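Long-range contacts in F420-reducing hydrogenase, subunit beta (Methanothermobacter marburgensis, PDB 4OMF), which probably passes electrons from hydrogen oxidation through an iron–sulfur cluster to its bound FAD, where coenzyme F420 is reduced: residues K127-I132 / E201-S206; V205-V210 / S217-R222. All coordinates share one frame; numbering follows the deposited sequence.

Interaction 1 (K127-I132 / E201-S206). With KEN (N,N-dimethylmethanamine), chain P; FAD (flavin-adenine dinucleotide), chain R.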
ATOM      1  N   LYS C 127     -17.790  23.256  19.628  1.00 20.71           N
ATOM      2  CA  LYS C 127     -18.242  24.347  20.495  1.00 21.09           C
ATOM      3  C   LYS C 127     -17.710  24.232  21.931  1.00 24.00           C
ATOM      4  O   LYS C 127     -17.667  25.209  22.672  1.00 25.61           O
ATOM      5  CB  LYS C 127     -19.770  24.417  20.534  1.00 21.61           C
ATOM      6  CG  LYS C 127     -20.416  24.586  19.156  1.00 25.22           C
ATOM      7  CD  LYS C 127     -19.958  25.866  18.453  1.00 24.85           C
ATOM      8  CE  LYS C 127     -20.551  25.967  17.036  1.00 26.16           C
ATOM      9  NZ  LYS C 127     -20.031  27.176  16.339  1.00 30.39           N
ATOM     10  N   LEU C 128     -17.318  23.027  22.325  1.00 21.66           N
ATOM     11  CA  LEU C 128     -16.779  22.828  23.670  1.00 19.15           C
ATOM     12  C   LEU C 128     -15.757  21.716  23.669  1.00 21.39           C
ATOM     13  O   LEU C 128     -16.082  20.552  23.409  1.00 20.26           O
ATOM     14  CB  LEU C 128     -17.888  22.502  24.654  1.00 18.05           C
ATOM     15  CG  LEU C 128     -17.494  22.135  26.086  1.00 19.73           C
ATOM     16  CD1 LEU C 128     -16.819  23.299  26.775  1.00 22.88           C
ATOM     17  CD2 LEU C 128     -18.724  21.712  26.821  1.00 22.27           C
ATOM     18  N   LEU C 129     -14.519  22.075  23.953  1.00 19.76           N
ATOM     19  CA  LEU C 129     -13.451  21.088  24.017  1.00 18.85           C
ATOM     20  C   LEU C 129     -12.994  20.992  25.461  1.00 20.10           C
ATOM     21  O   LEU C 129     -12.319  21.888  25.953  1.00 19.88           O
ATOM     22  CB  LEU C 129     -12.297  21.477  23.083  1.00 19.98           C
ATOM     23  CG  LEU C 129     -11.248  20.450  22.621  1.00 22.50           C
ATOM     24  CD1 LEU C 129     -10.172  21.136  21.771  1.00 23.70           C
ATOM     25  CD2 LEU C 129     -10.598  19.725  23.778  1.00 22.73           C
ATOM     26  N   VAL C 130     -13.366  19.908  26.146  1.00 18.53           N
ATOM     27  CA  VAL C 130     -12.952  19.739  27.540  1.00 17.13           C
ATOM     28  C   VAL C 130     -11.654  18.938  27.579  1.00 18.38           C
ATOM     29  O   VAL C 130     -11.603  17.821  27.101  1.00 17.49           O
ATOM     30  CB  VAL C 130     -14.033  19.021  28.409  1.00 19.90           C
ATOM     31  CG1 VAL C 130     -13.602  19.011  29.882  1.00 19.67           C
ATOM     32  CG2 VAL C 130     -15.399  19.721  28.275  1.00 19.05           C
ATOM     33  N   GLY C 131     -10.610  19.503  28.164  1.00 18.84           N
ATOM     34  CA  GLY C 131      -9.339  18.803  28.228  1.00 17.76           C
ATOM     35  C   GLY C 131      -9.198  18.112  29.569  1.00 16.63           C
ATOM     36  O   GLY C 131      -9.685  18.631  30.571  1.00 20.41           O
ATOM     37  N   ILE C 132      -8.572  16.940  29.598  1.00 19.02           N
ATOM     38  CA  ILE C 132      -8.273  16.315  30.886  1.00 17.28           C
ATOM     39  C   ILE C 132      -6.764  16.157  31.025  1.00 17.61           C
ATOM     40  O   ILE C 132      -6.071  15.993  30.028  1.00 21.13           O
ATOM     41  CB  ILE C 132      -8.997  14.966  31.071  1.00 19.32           C
ATOM     42  CG1 ILE C 132      -8.775  14.033  29.880  1.00 18.20           C
ATOM     43  CG2 ILE C 132     -10.510  15.199  31.267  1.00 20.68           C
ATOM     44  CD1 ILE C 132      -9.449  12.659  30.058  1.00 14.87           C
ATOM     45  N   GLU C 201      -3.296  22.511  27.934  1.00 20.54           N
ATOM     46  CA  GLU C 201      -3.217  23.959  27.845  1.00 19.10           C
ATOM     47  C   GLU C 201      -4.051  24.585  26.736  1.00 23.31           C
ATOM     48  O   GLU C 201      -4.317  25.778  26.787  1.00 22.40           O
ATOM     49  CB  GLU C 201      -1.757  24.378  27.667  1.00 21.44           C
ATOM     50  CG  GLU C 201      -0.887  23.984  28.864  1.00 20.38           C
ATOM     51  CD  GLU C 201       0.596  24.239  28.649  1.00 33.24           C
ATOM     52  OE1 GLU C 201       0.934  25.157  27.869  1.00 36.02           O
ATOM     53  OE2 GLU C 201       1.420  23.517  29.266  1.00 31.99           O
ATOM     54  N   LEU C 202      -4.454  23.806  25.731  1.00 19.36           N
ATOM     55  CA  LEU C 202      -5.160  24.398  24.598  1.00 20.23           C
ATOM     56  C   LEU C 202      -6.668  24.120  24.624  1.00 22.51           C
ATOM     57  O   LEU C 202      -7.385  24.478  23.690  1.00 18.29           O
ATOM     58  CB  LEU C 202      -4.550  23.902  23.273  1.00 21.90           C
ATOM     59  CG  LEU C 202      -3.063  24.282  23.105  1.00 21.72           C
ATOM     60  CD1 LEU C 202      -2.442  23.723  21.820  1.00 25.71           C
ATOM     61  CD2 LEU C 202      -2.892  25.781  23.159  1.00 27.37           C
ATOM     62  N   ALA C 203      -7.154  23.478  25.689  1.00 21.90           N
ATOM     63  CA  ALA C 203      -8.570  23.143  25.777  1.00 18.97           C
ATOM     64  C   ALA C 203      -9.396  24.378  26.141  1.00 18.14           C
ATOM     65  O   ALA C 203      -8.850  25.369  26.628  1.00 18.35           O
ATOM     66  CB  ALA C 203      -8.803  22.037  26.811  1.00 18.49           C
ATOM     67  N   ASP C 204     -10.706  24.315  25.938  1.00 19.83           N
ATOM     68  CA  ASP C 204     -11.569  25.396  26.411  1.00 19.52           C
ATOM     69  C   ASP C 204     -11.592  25.479  27.942  1.00 17.17           C
ATOM     70  O   ASP C 204     -11.534  26.574  28.507  1.00 19.39           O
ATOM     71  CB  ASP C 204     -12.983  25.218  25.910  1.00 19.39           C
ATOM     72  CG  ASP C 204     -13.097  25.428  24.419  1.00 23.46           C
ATOM     73  OD1 ASP C 204     -12.491  26.395  23.898  1.00 25.42           O
ATOM     74  OD2 ASP C 204     -13.808  24.640  23.779  1.00 23.03           O
ATOM     75  N   VAL C 205     -11.763  24.316  28.573  1.00 22.72           N
ATOM     76  CA  VAL C 205     -11.741  24.124  30.031  1.00 21.90           C
ATOM     77  C   VAL C 205     -10.925  22.872  30.247  1.00 22.28           C
ATOM     78  O   VAL C 205     -11.122  21.905  29.512  1.00 22.24           O
ATOM     79  CB  VAL C 205     -13.138  23.866  30.638  1.00 28.70           C
ATOM     80  CG1 VAL C 205     -13.100  23.987  32.154  1.00 25.57           C
ATOM     81  CG2 VAL C 205     -14.169  24.751  30.048  1.00 40.55           C
ATOM     82  N   SER C 206     -10.043  22.866  31.242  1.00 20.96           N
ATOM     83  CA  SER C 206      -9.217  21.689  31.513  1.00 19.35           C
ATOM     84  C   SER C 206      -9.470  21.173  32.932  1.00 18.18           C
ATOM     85  O   SER C 206      -9.650  21.964  33.853  1.00 22.92           O
ATOM     86  CB  SER C 206      -7.730  22.024  31.338  1.00 20.51           C
ATOM     87  OG  SER C 206      -7.456  22.627  30.080  1.00 19.92           O
TER
HETATM   88  CA1 KEN P 403     -13.419  27.568  21.454  1.00 39.06           C
HETATM   89  CB1 KEN P 403     -13.373  26.591  19.140  1.00 45.87           C
HETATM   90  CC1 KEN P 403     -13.520  25.068  21.072  1.00 30.60           C
HETATM   91  NE1 KEN P 403     -13.903  26.438  20.548  1.00 43.21           N
HETATM   92  PA  FAD R 405     -15.934  11.802  34.366  1.00 21.12           P
HETATM   93  O1A FAD R 405     -15.472  10.575  35.107  1.00 20.55           O
HETATM   94  O2A FAD R 405     -17.280  12.431  34.574  1.00 22.67           O
HETATM   95  O5B FAD R 405     -15.805  11.488  32.810  1.00 21.12           O
HETATM   96  C5B FAD R 405     -14.511  11.051  32.372  1.00 21.81           C
HETATM   97  C4B FAD R 405     -14.406  11.359  30.877  1.00 23.30           C
HETATM   98  O4B FAD R 405     -13.105  10.993  30.415  1.00 24.29           O
HETATM   99  C3B FAD R 405     -15.426  10.539  30.097  1.00 24.79           C
HETATM  100  O3B FAD R 405     -16.168  11.355  29.177  1.00 21.05           O
HETATM  101  C2B FAD R 405     -14.560   9.553  29.326  1.00 25.17           C
HETATM  102  O2B FAD R 405     -15.131   9.272  28.038  1.00 29.28           O
HETATM  103  C1B FAD R 405     -13.226  10.265  29.203  1.00 19.96           C
HETATM  104  N9A FAD R 405     -12.135   9.282  29.090  1.00 18.57           N
HETATM  105  C8A FAD R 405     -11.905   8.262  29.936  1.00 19.52           C
HETATM  106  N7A FAD R 405     -10.814   7.558  29.550  1.00 17.65           N
HETATM  107  C5A FAD R 405     -10.341   8.161  28.424  1.00 18.43           C
HETATM  108  C6A FAD R 405      -9.222   7.915  27.486  1.00 22.65           C
HETATM  109  N6A FAD R 405      -8.373   6.868  27.656  1.00 21.71           N
HETATM  110  N1A FAD R 405      -9.083   8.775  26.464  1.00 20.14           N
HETATM  111  C2A FAD R 405      -9.933   9.801  26.249  1.00 21.72           C
HETATM  112  N3A FAD R 405     -10.986  10.083  27.053  1.00 21.49           N
HETATM  113  C4A FAD R 405     -11.217   9.296  28.134  1.00 20.42           C
HETATM  114  N1  FAD R 405      -5.727  13.376  35.836  1.00 21.47           N
HETATM  115  C2  FAD R 405      -4.737  14.100  36.496  1.00 20.74           C
HETATM  116  O2  FAD R 405      -5.069  14.855  37.432  1.00 22.08           O
HETATM  117  N3  FAD R 405      -3.411  13.926  36.125  1.00 19.91           N
HETATM  118  C4  FAD R 405      -3.070  13.089  35.083  1.00 22.00           C
HETATM  119  O4  FAD R 405      -1.866  12.991  34.755  1.00 20.32           O
HETATM  120  C4X FAD R 405      -3.913  11.930  34.896  1.00 22.69           C
HETATM  121  N5  FAD R 405      -3.460  10.981  33.847  1.00 19.24           N
HETATM  122  C5X FAD R 405      -4.506  10.703  32.854  1.00 21.18           C
HETATM  123  C6  FAD R 405      -4.107   9.856  31.807  1.00 18.08           C
HETATM  124  C7  FAD R 405      -5.064   9.343  30.922  1.00 19.78           C
HETATM  125  C7M FAD R 405      -4.640   8.435  29.775  1.00 19.56           C
HETATM  126  C8  FAD R 405      -6.401   9.678  31.121  1.00 19.24           C
HETATM  127  C8M FAD R 405      -7.531   9.184  30.238  1.00 20.29           C
HETATM  128  C9  FAD R 405      -6.811  10.516  32.181  1.00 19.54           C
HETATM  129  C9A FAD R 405      -5.869  10.962  33.116  1.00 19.92           C
HETATM  130  N10 FAD R 405      -6.253  11.884  34.124  1.00 19.58           N
HETATM  131  C10 FAD R 405      -5.353  12.277  35.097  1.00 21.69           C
HETATM  132  C1' FAD R 405      -7.581  12.527  34.175  1.00 20.57           C
HETATM  133  C2' FAD R 405      -8.574  11.835  35.072  1.00 21.20           C
HETATM  134  O2' FAD R 405      -8.265  10.555  35.385  1.00 21.08           O
HETATM  135  C3' FAD R 405      -9.855  12.105  34.745  1.00 20.94           C
HETATM  136  O3' FAD R 405     -10.265  11.499  33.604  1.00 22.09           O
HETATM  137  C4' FAD R 405     -10.311  13.547  34.889  1.00 19.98           C
HETATM  138  O4' FAD R 405     -10.024  14.075  36.201  1.00 23.63           O
HETATM  139  C5' FAD R 405     -11.804  13.684  34.571  1.00 19.12           C
HETATM  140  O5' FAD R 405     -12.572  13.193  35.658  1.00 20.17           O
HETATM  141  P   FAD R 405     -14.114  13.585  35.826  1.00 21.05           P
HETATM  142  O1P FAD R 405     -14.196  15.090  35.693  1.00 21.39           O
HETATM  143  O2P FAD R 405     -14.662  12.953  37.072  1.00 20.62           O
HETATM  144  O3P FAD R 405     -14.785  12.942  34.490  1.00 22.88           O
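The Asp-204 carboxylate is the flat group here, and it meets Leu-129 with one of its two oxygens: OD2 accepts the backbone N-H of Leu-129 at 2.7 Å, although the position of OD2 in the model is somewhat uncertain. At its other oxygen, OD1 takes a salt bridge from Arg-110 and a hydrogen bond with Thr-223. CG lies anti to the carbonyl carbon (chi1 -69°), which turns the carboxylate back along strand 126-132. The same residue pairs through its backbone, Asp-204 N giving a bent bond to Leu-129 O at 2.9 Å (137°). Val-205 N, which would take that oxygen in a regular parallel ladder, stays 3.6 Å from Leu-129 O and is buried without a partner. From there the two strands run parallel, with Gly-131 N bonded to Val-205 O at 2.8 Å (168°) and Ser-206 CA directing a C-H at Gly-131 O over 3.2 Å. Ala-203 CB lies above and to one side of Gly-131 N, 3.4 Å from it, and also approaches Leu-129 CD2 at 4.2 Å; that leucine side chain packs against helix 103-114. Val-130 and Val-205 share the opposite face of the sheet, where Val-130 packs on Val-29 of helix 28-39. Past the paired residues, Ile-132 CD1 comes 3.8 Å from FAD O3', so the end of the strand reaches the cofactor. With an alanine here in place of Asp-204, the N-H of Leu-129 would probably lose its acceptor and the Arg-110 guanidinium its carboxylate partner. Asp-204 belongs to the pocket of the bound N,N-dimethylmethanamine, whose placing against the carboxylate is doubtful; the anion itself is likely to be stabilised jointly by Arg-110, Thr-223 and the strand N-H.

Interaction 2 (V205-V210 / S217-R222). With FAD (flavin-adenine dinucleotide), chain R.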
ATOM      1  N   VAL C 205     -11.763  24.316  28.573  1.00 22.72           N
ATOM      2  CA  VAL C 205     -11.741  24.124  30.031  1.00 21.90           C
ATOM      3  C   VAL C 205     -10.925  22.872  30.247  1.00 22.28           C
ATOM      4  O   VAL C 205     -11.122  21.905  29.512  1.00 22.24           O
ATOM      5  CB  VAL C 205     -13.138  23.866  30.638  1.00 28.70           C
ATOM      6  CG1 VAL C 205     -13.100  23.987  32.154  1.00 25.57           C
ATOM      7  CG2 VAL C 205     -14.169  24.751  30.048  1.00 40.55           C
ATOM      8  N   SER C 206     -10.043  22.866  31.242  1.00 20.96           N
ATOM      9  CA  SER C 206      -9.217  21.689  31.513  1.00 19.35           C
ATOM     10  C   SER C 206      -9.470  21.173  32.932  1.00 18.18           C
ATOM     11  O   SER C 206      -9.650  21.964  33.853  1.00 22.92           O
ATOM     12  CB  SER C 206      -7.730  22.024  31.338  1.00 20.51           C
ATOM     13  OG  SER C 206      -7.456  22.627  30.080  1.00 19.92           O
ATOM     14  N   THR C 207      -9.490  19.856  33.122  1.00 19.57           N
ATOM     15  CA  THR C 207      -9.790  19.354  34.452  1.00 18.96           C
ATOM     16  C   THR C 207      -9.028  18.066  34.770  1.00 20.14           C
ATOM     17  O   THR C 207      -8.658  17.307  33.875  1.00 20.40           O
ATOM     18  CB  THR C 207     -11.346  19.173  34.611  1.00 23.76           C
ATOM     19  OG1 THR C 207     -11.690  18.802  35.953  1.00 21.74           O
ATOM     20  CG2 THR C 207     -11.873  18.126  33.641  1.00 20.93           C
ATOM     21  N   GLY C 208      -8.767  17.855  36.056  1.00 19.76           N
ATOM     22  CA  GLY C 208      -8.071  16.666  36.521  1.00 18.88           C
ATOM     23  C   GLY C 208      -8.212  16.556  38.024  1.00 23.46           C
ATOM     24  O   GLY C 208      -8.860  17.389  38.656  1.00 21.63           O
ATOM     25  N   SER C 209      -7.606  15.529  38.607  1.00 24.45           N
ATOM     26  CA  SER C 209      -7.734  15.318  40.045  1.00 23.43           C
ATOM     27  C   SER C 209      -6.681  16.084  40.818  1.00 24.01           C
ATOM     28  O   SER C 209      -6.919  16.505  41.953  1.00 25.78           O
ATOM     29  CB  SER C 209      -7.628  13.827  40.396  1.00 24.06           C
ATOM     30  OG  SER C 209      -6.381  13.306  39.966  1.00 30.09           O
ATOM     31  N   VAL C 210      -5.502  16.239  40.220  1.00 24.82           N
ATOM     32  CA  VAL C 210      -4.360  16.787  40.952  1.00 22.78           C
ATOM     33  C   VAL C 210      -4.613  18.195  41.476  1.00 25.91           C
ATOM     34  O   VAL C 210      -5.047  19.080  40.740  1.00 25.09           O
ATOM     35  CB  VAL C 210      -3.099  16.776  40.082  1.00 24.14           C
ATOM     36  CG1 VAL C 210      -1.956  17.507  40.776  1.00 24.67           C
ATOM     37  CG2 VAL C 210      -2.716  15.331  39.778  1.00 25.39           C
ATOM     38  N   SER C 217     -12.342  18.028  41.715  1.00 22.20           N
ATOM     39  CA  SER C 217     -11.486  18.257  40.540  1.00 19.67           C
ATOM     40  C   SER C 217     -10.928  19.668  40.514  1.00 20.63           C
ATOM     41  O   SER C 217     -11.602  20.606  40.932  1.00 23.98           O
ATOM     42  CB  SER C 217     -12.256  18.041  39.241  1.00 20.59           C
ATOM     43  OG  SER C 217     -12.639  16.698  39.067  1.00 23.40           O
ATOM     44  N   THR C 218      -9.722  19.814  39.971  1.00 21.55           N
ATOM     45  CA  THR C 218      -9.133  21.124  39.722  1.00 23.50           C
ATOM     46  C   THR C 218      -9.497  21.553  38.305  1.00 24.30           C
ATOM     47  O   THR C 218      -9.151  20.876  37.330  1.00 23.56           O
ATOM     48  CB  THR C 218      -7.613  21.092  39.908  1.00 27.01           C
ATOM     49  OG1 THR C 218      -7.308  20.607  41.227  1.00 26.87           O
ATOM     50  CG2 THR C 218      -7.019  22.472  39.707  1.00 25.43           C
ATOM     51  N   VAL C 219     -10.235  22.660  38.208  1.00 21.94           N
ATOM     52  CA  VAL C 219     -10.849  23.092  36.948  1.00 23.32           C
ATOM     53  C   VAL C 219     -10.261  24.416  36.481  1.00 20.15           C
ATOM     54  O   VAL C 219     -10.393  25.436  37.152  1.00 24.52           O
ATOM     55  CB  VAL C 219     -12.379  23.267  37.099  1.00 24.21           C
ATOM     56  CG1 VAL C 219     -13.013  23.697  35.778  1.00 22.87           C
ATOM     57  CG2 VAL C 219     -13.019  21.983  37.601  1.00 21.37           C
ATOM     58  N   ILE C 220      -9.633  24.385  35.318  1.00 23.03           N
ATOM     59  CA  ILE C 220      -8.970  25.554  34.752  1.00 21.64           C
ATOM     60  C   ILE C 220      -9.777  26.042  33.554  1.00 24.04           C
ATOM     61  O   ILE C 220      -9.851  25.334  32.551  1.00 24.38           O
ATOM     62  CB  ILE C 220      -7.547  25.195  34.294  1.00 22.26           C
ATOM     63  CG1 ILE C 220      -6.690  24.735  35.479  1.00 25.88           C
ATOM     64  CG2 ILE C 220      -6.899  26.386  33.602  1.00 22.91           C
ATOM     65  CD1 ILE C 220      -5.387  24.074  35.045  1.00 25.82           C
ATOM     66  N   THR C 221     -10.408  27.216  33.649  1.00 24.63           N
ATOM     67  CA  THR C 221     -11.112  27.752  32.480  1.00 20.69           C
ATOM     68  C   THR C 221     -10.132  28.593  31.672  1.00 21.69           C
ATOM     69  O   THR C 221      -9.286  29.274  32.241  1.00 23.89           O
ATOM     70  CB  THR C 221     -12.362  28.598  32.854  1.00 23.00           C
ATOM     71  OG1 THR C 221     -11.997  29.611  33.782  1.00 27.81           O
ATOM     72  CG2 THR C 221     -13.432  27.721  33.490  1.00 29.00           C
ATOM     73  N   ARG C 222     -10.231  28.535  30.345  1.00 22.65           N
ATOM     74  CA  ARG C 222      -9.228  29.159  29.496  1.00 19.85           C
ATOM     75  C   ARG C 222      -9.809  30.091  28.427  1.00 21.38           C
ATOM     76  O   ARG C 222      -9.452  31.273  28.371  1.00 26.33           O
ATOM     77  CB  ARG C 222      -8.362  28.078  28.815  1.00 20.98           C
ATOM     78  CG  ARG C 222      -7.711  27.070  29.768  1.00 22.18           C
ATOM     79  CD  ARG C 222      -6.717  26.144  29.034  1.00 20.10           C
ATOM     80  NE  ARG C 222      -6.087  25.179  29.945  1.00 22.92           N
ATOM     81  CZ  ARG C 222      -4.994  25.427  30.662  1.00 25.65           C
ATOM     82  NH1 ARG C 222      -4.384  26.616  30.591  1.00 22.24           N
ATOM     83  NH2 ARG C 222      -4.503  24.481  31.458  1.00 24.68           N
TER
HETATM   84  PA  FAD R 405     -15.934  11.802  34.366  1.00 21.12           P
HETATM   85  O1A FAD R 405     -15.472  10.575  35.107  1.00 20.55           O
HETATM   86  O2A FAD R 405     -17.280  12.431  34.574  1.00 22.67           O
HETATM   87  O5B FAD R 405     -15.805  11.488  32.810  1.00 21.12           O
HETATM   88  C5B FAD R 405     -14.511  11.051  32.372  1.00 21.81           C
HETATM   89  C4B FAD R 405     -14.406  11.359  30.877  1.00 23.30           C
HETATM   90  O4B FAD R 405     -13.105  10.993  30.415  1.00 24.29           O
HETATM   91  C3B FAD R 405     -15.426  10.539  30.097  1.00 24.79           C
HETATM   92  O3B FAD R 405     -16.168  11.355  29.177  1.00 21.05           O
HETATM   93  C2B FAD R 405     -14.560   9.553  29.326  1.00 25.17           C
HETATM   94  O2B FAD R 405     -15.131   9.272  28.038  1.00 29.28           O
HETATM   95  C1B FAD R 405     -13.226  10.265  29.203  1.00 19.96           C
HETATM   96  N9A FAD R 405     -12.135   9.282  29.090  1.00 18.57           N
HETATM   97  C8A FAD R 405     -11.905   8.262  29.936  1.00 19.52           C
HETATM   98  N7A FAD R 405     -10.814   7.558  29.550  1.00 17.65           N
HETATM   99  C5A FAD R 405     -10.341   8.161  28.424  1.00 18.43           C
HETATM  100  C6A FAD R 405      -9.222   7.915  27.486  1.00 22.65           C
HETATM  101  N6A FAD R 405      -8.373   6.868  27.656  1.00 21.71           N
HETATM  102  N1A FAD R 405      -9.083   8.775  26.464  1.00 20.14           N
HETATM  103  C2A FAD R 405      -9.933   9.801  26.249  1.00 21.72           C
HETATM  104  N3A FAD R 405     -10.986  10.083  27.053  1.00 21.49           N
HETATM  105  C4A FAD R 405     -11.217   9.296  28.134  1.00 20.42           C
HETATM  106  N1  FAD R 405      -5.727  13.376  35.836  1.00 21.47           N
HETATM  107  C2  FAD R 405      -4.737  14.100  36.496  1.00 20.74           C
HETATM  108  O2  FAD R 405      -5.069  14.855  37.432  1.00 22.08           O
HETATM  109  N3  FAD R 405      -3.411  13.926  36.125  1.00 19.91           N
HETATM  110  C4  FAD R 405      -3.070  13.089  35.083  1.00 22.00           C
HETATM  111  O4  FAD R 405      -1.866  12.991  34.755  1.00 20.32           O
HETATM  112  C4X FAD R 405      -3.913  11.930  34.896  1.00 22.69           C
HETATM  113  N5  FAD R 405      -3.460  10.981  33.847  1.00 19.24           N
HETATM  114  C5X FAD R 405      -4.506  10.703  32.854  1.00 21.18           C
HETATM  115  C6  FAD R 405      -4.107   9.856  31.807  1.00 18.08           C
HETATM  116  C7  FAD R 405      -5.064   9.343  30.922  1.00 19.78           C
HETATM  117  C7M FAD R 405      -4.640   8.435  29.775  1.00 19.56           C
HETATM  118  C8  FAD R 405      -6.401   9.678  31.121  1.00 19.24           C
HETATM  119  C8M FAD R 405      -7.531   9.184  30.238  1.00 20.29           C
HETATM  120  C9  FAD R 405      -6.811  10.516  32.181  1.00 19.54           C
HETATM  121  C9A FAD R 405      -5.869  10.962  33.116  1.00 19.92           C
HETATM  122  N10 FAD R 405      -6.253  11.884  34.124  1.00 19.58           N
HETATM  123  C10 FAD R 405      -5.353  12.277  35.097  1.00 21.69           C
HETATM  124  C1' FAD R 405      -7.581  12.527  34.175  1.00 20.57           C
HETATM  125  C2' FAD R 405      -8.574  11.835  35.072  1.00 21.20           C
HETATM  126  O2' FAD R 405      -8.265  10.555  35.385  1.00 21.08           O
HETATM  127  C3' FAD R 405      -9.855  12.105  34.745  1.00 20.94           C
HETATM  128  O3' FAD R 405     -10.265  11.499  33.604  1.00 22.09           O
HETATM  129  C4' FAD R 405     -10.311  13.547  34.889  1.00 19.98           C
HETATM  130  O4' FAD R 405     -10.024  14.075  36.201  1.00 23.63           O
HETATM  131  C5' FAD R 405     -11.804  13.684  34.571  1.00 19.12           C
HETATM  132  O5' FAD R 405     -12.572  13.193  35.658  1.00 20.17           O
HETATM  133  P   FAD R 405     -14.114  13.585  35.826  1.00 21.05           P
HETATM  134  O1P FAD R 405     -14.196  15.090  35.693  1.00 21.39           O
HETATM  135  O2P FAD R 405     -14.662  12.953  37.072  1.00 20.62           O
HETATM  136  O3P FAD R 405     -14.785  12.942  34.490  1.00 22.88           O
HETATM  137  O   HOH W   1     -11.862  16.245  36.540  1.00 21.75           O
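This is a β-hairpin contact: strands 205-208 and 217-221, neighbours inside the mixed sheet, run antiparallel, and their connecting end borders the isoalloxazine of FAD. Ser-206 and Ile-220 form a hydrogen-bonded pair, Ser-206 N to Ile-220 O and Ile-220 N to Ser-206 O both measuring 2.8 Å, the second almost straight (178°). Gly-208 and Thr-218 pair next, with a sound bond from Thr-218 N and a weak one from Gly-208 N. Val-205 CG1 meets Val-219 CG1 at 3.6 Å, the two branched side chains crossing obliquely. On the other face, Arg-222 NE donates to Ser-206 OG at 2.9 Å, straight (174°) and exactly in the guanidinium plane, while Ile-220 CG2 stands 3.6 Å above that plane, over its centre. The serine hydroxyl also hydrogen-bonds Ala-200 O. NH1 and NH2 are held by the backbone carbonyls of Thr-5, Leu-3 and Val-199, so the group is fixed in rotation. Near the turn, Thr-218 OG1 gives its proton to Val-210 O at 2.8 Å, from above the carbonyl plane, and hydrogen-bonds Ser-212 as well. Thr-207 OG1, swung opposite the backbone N (chi1 -174°), shares one water with Ser-217 OG, itself hydrogen-bonded to Gly-26 N; that water also donates to the FAD phosphate oxygen O1P. FAD O2 receives two backbone N-H groups, Ser-209 N at 2.9 Å and Val-210 N at 3.1 Å. Gly-208 lies where any side-chain carbon would run into O2. Two such donors would be expected to polarise this carbonyl and to favour negative charge on the pyrimidine side of a reduced flavin.

How the interactions relate
Along the chain, strand 126-132 comes first; the following excursion, which carries Cys-134, Cys-192 and Cys-195 of the iron–sulfur site, ends when 201-206 returns beside it, and interaction 1 closes this loop of 68 residues. Interaction 2 begins on the last residues of that return, Val-205 and Ser-206, and closes the short six-residue turn before 217-222. The two loops are consecutive, neither nested nor crossed. Strand 205-208 is thus the shared middle strand, parallel on one side and antiparallel on the other. Probable hydrogen bonds, Gly-131 O to Thr-207 N and Asp-204 O to Arg-222 N, join the contacts, and both reach FAD, the first through Ile-132 beyond its paired residues.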